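Local atomic coordinates of putative secreted protein (Streptomyces coelicolor A3, PDB entry 2QF9), a protein that is of unknown function but is probably secreted and belongs to the DUF305 family, related to the ferritin-like helical proteins. Residues A[50-53]-A[54-58]; A[143-146]-A[147-150]. All coordinates share one frame; numbering follows the deposited sequence. Where two conformers were deposited one is given.

Both interactions are stretches of about two helical turns, interaction 1 on helix 37-63 and interaction 2 on helix 141-167, with centres about 12 Å apart. The two helices pack directly: SE of Met-56 lies 3.9 Å from CD1 of Leu-146, and OE1 of Gln-53 lies 3.6 Å from CE of Met-150. Interaction 1 is buried, because one side of its helix faces the bundle and another meets the second subunit; a water bridges Arg-54 to Ala-51, and His-20 binds Gln-53. Interaction 2 is only partly buried. Leu-146, Ala-147 and Met-150 face other helices, whereas Lys-144, Arg-145 and Arg-148 bring three positive charges to the outer side, where no other chain of the assembly touches them.

Interaction 1 (A[50-53]-A[54-58]); sequences QANQ and RGMMI
The guanidinium of Arg-54 presents an edge to the carbonyl of Ala-51, with a water lying in its plane between them. NH1 of Arg-54 donates to this water across 3.1 Å, and the water in turn donates to O of Ala-51 at 2.8 Å. Over one face of the same guanidinium sits CD1 of Ile-58, 3.5 Å above the plane and centred on it. The chain of Arg-54, with CG trans to the backbone N (chi1 180°), is extended from CG to NE, and the NH1 edge meets the water at its end. Ala-51 O therefore accepts twice, since it also takes the backbone N of Gly-55 at 3.0 Å.

On another side of the helix, the amide of Asn-52 meets the end of Met-56, a selenomethionine. ND2 of Asn-52 comes within 3.2 Å of CE of Met-56, a close approach for nitrogen and methyl carbon, and the two side chains run at a slant to each other. The backbone N of Met-56 donates to O of Asn-52 at 2.9 Å. Met-57 behaves differently from Met-56: a bend at chi3 (-64°) folds its CE back to 3.5 Å from O of Gln-53. The polar end of Gln-53 is engaged by helix 8-31, where OE1 is hydrogen-bonded to His-20.

Asn-52 and Met-56 both pack on Gly-55 of the second subunit, and Arg-54 packs on Asn-52 of that subunit. A glycine offers a low helix surface there, consistent with close approach of the subunits. The chemistry implies that this part of the helix serves two interfaces: Asn-52, Arg-54, Met-56 and Ile-58 meet the second subunit, with NH1 of Arg-54 donating to the in-plane water, while Gln-50, Gln-53 and Met-57 pack within their own chain.

Interaction 2 (A[143-146]-A[147-150]); sequences EKRL and ARGM
Helix 141-167 is one of the long helices of the bundle, and in its stretch 143-150 Leu-146 and Met-150, four residues apart, form an apolar patch facing helix 37-63. CD2 of Leu-146 touches CE of Met-150, a selenomethionine, at 3.6 Å, and CG of Leu-146 is nearly as close to that CE at 3.7 Å. The two chains approach at a slant. The chi1 of Leu-146 (-164°) sets its branch beside the carbonyl carbon, and the extended chain of Met-150 carries CE to that branch. Met-150 also reaches His-20 and Phe-12 of helix 8-31, whereas Leu-146 packs on Trp-60.

Backbone bonds of the i to i+4 kind underlie the stretch, for example N of Ala-147 to O of Glu-143 at 3.0 Å. Ala-147 fits its methyl against Cys-134 and Val-135 of helix 109-137.

The outer side is cationic. In the conformer described, one of two, the bent chain of Arg-148 lays its guanidinium with one face over O of Lys-144 and an edge near CG of Arg-145; NH2 of Arg-148 is then 4.9 Å from NZ of Lys-144. The chemistry is thus divided: the apolar pair and Ala-147 pack on neighbouring helices, while the three like charges lie on the more exposed side and may repel one another mildly.

Interaction 1 (A[50-53]-A[54-58])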
loop_
_atom_site.group_PDB
_atom_site.type_symbol
_atom_site.label_atom_id
_atom_site.label_comp_id
_atom_site.label_asym_id
_atom_site.label_seq_id
_atom_site.Cartn_x
_atom_site.Cartn_y
_atom_site.Cartn_z
ATOM N N GLN A 50 -3.850 -5.464 0.136
ATOM C CA GLN A 50 -4.971 -4.586 -0.195
ATOM C C GLN A 50 -4.510 -3.186 -0.637
ATOM O O GLN A 50 -5.071 -2.627 -1.575
ATOM C CB GLN A 50 -6.022 -4.561 0.919
ATOM C CG GLN A 50 -6.715 -5.953 1.045
ATOM C CD GLN A 50 -8.117 -5.909 1.628
ATOM O OE1 GLN A 50 -8.775 -4.883 1.618
ATOM N NE2 GLN A 50 -8.579 -7.041 2.123
ATOM N N ALA A 51 -3.444 -2.659 -0.036
ATOM C CA ALA A 51 -2.890 -1.396 -0.519
ATOM C C ALA A 51 -2.386 -1.569 -1.944
ATOM O O ALA A 51 -2.551 -0.679 -2.778
ATOM C CB ALA A 51 -1.746 -0.910 0.388
ATOM N N ASN A 52 -1.746 -2.707 -2.216
ATOM C CA ASN A 52 -1.187 -2.949 -3.552
ATOM C C ASN A 52 -2.318 -3.037 -4.579
ATOM O O ASN A 52 -2.293 -2.366 -5.634
ATOM C CB ASN A 52 -0.345 -4.221 -3.581
ATOM C CG ASN A 52 0.314 -4.438 -4.926
ATOM O OD1 ASN A 52 1.086 -3.590 -5.397
ATOM N ND2 ASN A 52 0.009 -5.556 -5.557
ATOM N N GLN A 53 -3.337 -3.843 -4.268
ATOM C CA GLN A 53 -4.492 -3.971 -5.162
ATOM C C GLN A 53 -5.245 -2.641 -5.345
ATOM O O GLN A 53 -5.721 -2.331 -6.452
ATOM C CB GLN A 53 -5.434 -5.057 -4.664
ATOM C CG GLN A 53 -4.805 -6.441 -4.673
ATOM C CD GLN A 53 -5.716 -7.507 -4.092
ATOM O OE1 GLN A 53 -6.726 -7.199 -3.465
ATOM N NE2 GLN A 53 -5.352 -8.774 -4.288
ATOM N N ARG A 54 -5.357 -1.862 -4.263
ATOM C CA ARG A 54 -5.921 -0.528 -4.376
ATOM C C ARG A 54 -5.136 0.330 -5.380
ATOM O O ARG A 54 -5.748 0.977 -6.243
ATOM C CB ARG A 54 -6.006 0.145 -3.011
ATOM C CG ARG A 54 -6.576 1.536 -3.082
ATOM C CD ARG A 54 -6.840 2.092 -1.696
ATOM N NE ARG A 54 -7.306 3.481 -1.759
ATOM C CZ ARG A 54 -6.495 4.535 -1.754
ATOM N NH1 ARG A 54 -5.170 4.375 -1.752
ATOM N NH2 ARG A 54 -7.008 5.756 -1.782
ATOM N N GLY A 55 -3.801 0.335 -5.268
ATOM C CA GLY A 55 -2.954 1.037 -6.244
ATOM C C GLY A 55 -3.184 0.556 -7.675
ATOM O O GLY A 55 -3.242 1.373 -8.595
HETATM N N MSE A 56 -3.307 -0.760 -7.875
HETATM C CA MSE A 56 -3.579 -1.303 -9.220
HETATM C C MSE A 56 -4.866 -0.705 -9.798
HETATM O O MSE A 56 -4.878 -0.175 -10.916
HETATM C CB MSE A 56 -3.667 -2.843 -9.203
HETATM C CG MSE A 56 -2.349 -3.545 -8.910
HETATM SE SE MSE A 56 -2.751 -5.437 -8.614
HETATM C CE MSE A 56 -0.988 -6.237 -8.564
HETATM N N MSE A 57 -5.933 -0.745 -9.008
HETATM C CA MSE A 57 -7.246 -0.286 -9.474
HETATM C C MSE A 57 -7.305 1.231 -9.707
HETATM O O MSE A 57 -7.893 1.719 -10.711
HETATM C CB MSE A 57 -8.329 -0.771 -8.502
HETATM C CG MSE A 57 -8.456 -2.300 -8.551
HETATM SE SE MSE A 57 -9.885 -2.960 -7.388
HETATM C CE MSE A 57 -9.113 -2.385 -5.658
ATOM N N ILE A 58 -6.672 1.975 -8.802
ATOM C CA ILE A 58 -6.550 3.424 -8.967
ATOM C C ILE A 58 -5.709 3.746 -10.217
ATOM O O ILE A 58 -6.050 4.649 -10.991
ATOM C CB ILE A 58 -5.968 4.092 -7.718
ATOM C CG1 ILE A 58 -7.011 4.009 -6.580
ATOM C CG2 ILE A 58 -5.607 5.551 -8.027
ATOM C CD1 ILE A 58 -6.540 4.517 -5.241
HETATM O O HOH W 1 -3.205 1.961 -2.120
#

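Interaction 2 (A[143-146]-A[147-150])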
loop_
_atom_site.group_PDB
_atom_site.type_symbol
_atom_site.label_atom_id
_atom_site.label_comp_id
_atom_site.label_asym_id
_atom_site.label_seq_id
_atom_site.Cartn_x
_atom_site.Cartn_y
_atom_site.Cartn_z
ATOM N N GLU A 143 -8.656 -7.181 -14.540
ATOM C CA GLU A 143 -9.567 -6.815 -13.443
ATOM C C GLU A 143 -10.451 -7.985 -13.002
ATOM O O GLU A 143 -10.630 -8.206 -11.796
ATOM C CB GLU A 143 -10.422 -5.612 -13.826
ATOM C CG GLU A 143 -11.144 -5.009 -12.630
ATOM C CD GLU A 143 -11.847 -3.703 -12.941
ATOM O OE1 GLU A 143 -11.706 -3.190 -14.072
ATOM O OE2 GLU A 143 -12.534 -3.187 -12.038
ATOM N N LYS A 144 -11.006 -8.717 -13.975
ATOM C CA LYS A 144 -11.754 -9.956 -13.700
ATOM C C LYS A 144 -10.896 -10.963 -12.920
ATOM O O LYS A 144 -11.349 -11.544 -11.925
ATOM C CB LYS A 144 -12.247 -10.591 -15.008
ATOM C CG LYS A 144 -13.408 -9.852 -15.649
ATOM C CD LYS A 144 -13.814 -10.500 -16.973
ATOM C CE LYS A 144 -14.709 -11.727 -16.783
ATOM N NZ LYS A 144 -14.799 -12.534 -18.062
ATOM N N ARG A 145 -9.656 -11.158 -13.366
ATOM C CA ARG A 145 -8.759 -12.108 -12.731
ATOM C C ARG A 145 -8.390 -11.660 -11.330
ATOM O O ARG A 145 -8.283 -12.491 -10.421
ATOM C CB ARG A 145 -7.509 -12.332 -13.572
ATOM C CG ARG A 145 -7.825 -13.034 -14.893
ATOM C CD ARG A 145 -6.587 -13.598 -15.569
ATOM N NE ARG A 145 -5.575 -12.575 -15.815
ATOM C CZ ARG A 145 -5.490 -11.835 -16.921
ATOM N NH1 ARG A 145 -6.361 -11.990 -17.916
ATOM N NH2 ARG A 145 -4.517 -10.940 -17.031
ATOM N N LEU A 146 -8.209 -10.348 -11.162
ATOM C CA LEU A 146 -7.921 -9.797 -9.843
ATOM C C LEU A 146 -9.066 -10.089 -8.888
ATOM O O LEU A 146 -8.837 -10.556 -7.759
ATOM C CB LEU A 146 -7.638 -8.286 -9.895
ATOM C CG LEU A 146 -6.957 -7.730 -8.610
ATOM C CD1 LEU A 146 -5.514 -8.211 -8.457
ATOM C CD2 LEU A 146 -6.973 -6.211 -8.637
ATOM N N ALA A 147 -10.286 -9.833 -9.357
ATOM C CA ALA A 147 -11.506 -10.085 -8.582
ATOM C C ALA A 147 -11.627 -11.575 -8.197
ATOM O O ALA A 147 -11.908 -11.910 -7.046
ATOM C CB ALA A 147 -12.733 -9.602 -9.366
ATOM N N ARG A 148 -11.386 -12.460 -9.164
ATOM C CA ARG A 148 -11.436 -13.913 -8.930
ATOM C C ARG A 148 -10.420 -14.344 -7.854
ATOM O O ARG A 148 -10.692 -15.243 -7.045
ATOM C CB ARG A 148 -11.203 -14.646 -10.259
ATOM C CG ARG A 148 -11.776 -16.063 -10.358
ATOM C CD ARG A 148 -12.440 -16.295 -11.731
ATOM N NE ARG A 148 -11.757 -15.598 -12.827
ATOM C CZ ARG A 148 -12.345 -15.194 -13.951
ATOM N NH1 ARG A 148 -13.640 -15.403 -14.145
ATOM N NH2 ARG A 148 -11.632 -14.571 -14.881
ATOM N N GLY A 149 -9.262 -13.686 -7.839
ATOM C CA GLY A 149 -8.206 -13.955 -6.852
ATOM C C GLY A 149 -8.586 -13.467 -5.470
ATOM O O GLY A 149 -8.250 -14.109 -4.468
HETATM N N MSE A 150 -9.309 -12.347 -5.422
HETATM C CA MSE A 150 -9.838 -11.826 -4.158
HETATM C C MSE A 150 -10.858 -12.764 -3.541
HETATM O O MSE A 150 -10.843 -12.950 -2.336
HETATM C CB MSE A 150 -10.463 -10.447 -4.327
HETATM C CG MSE A 150 -9.483 -9.382 -4.778
HETATM SE SE MSE A 150 -10.462 -7.696 -4.774
HETATM C CE MSE A 150 -9.281 -6.623 -5.887
#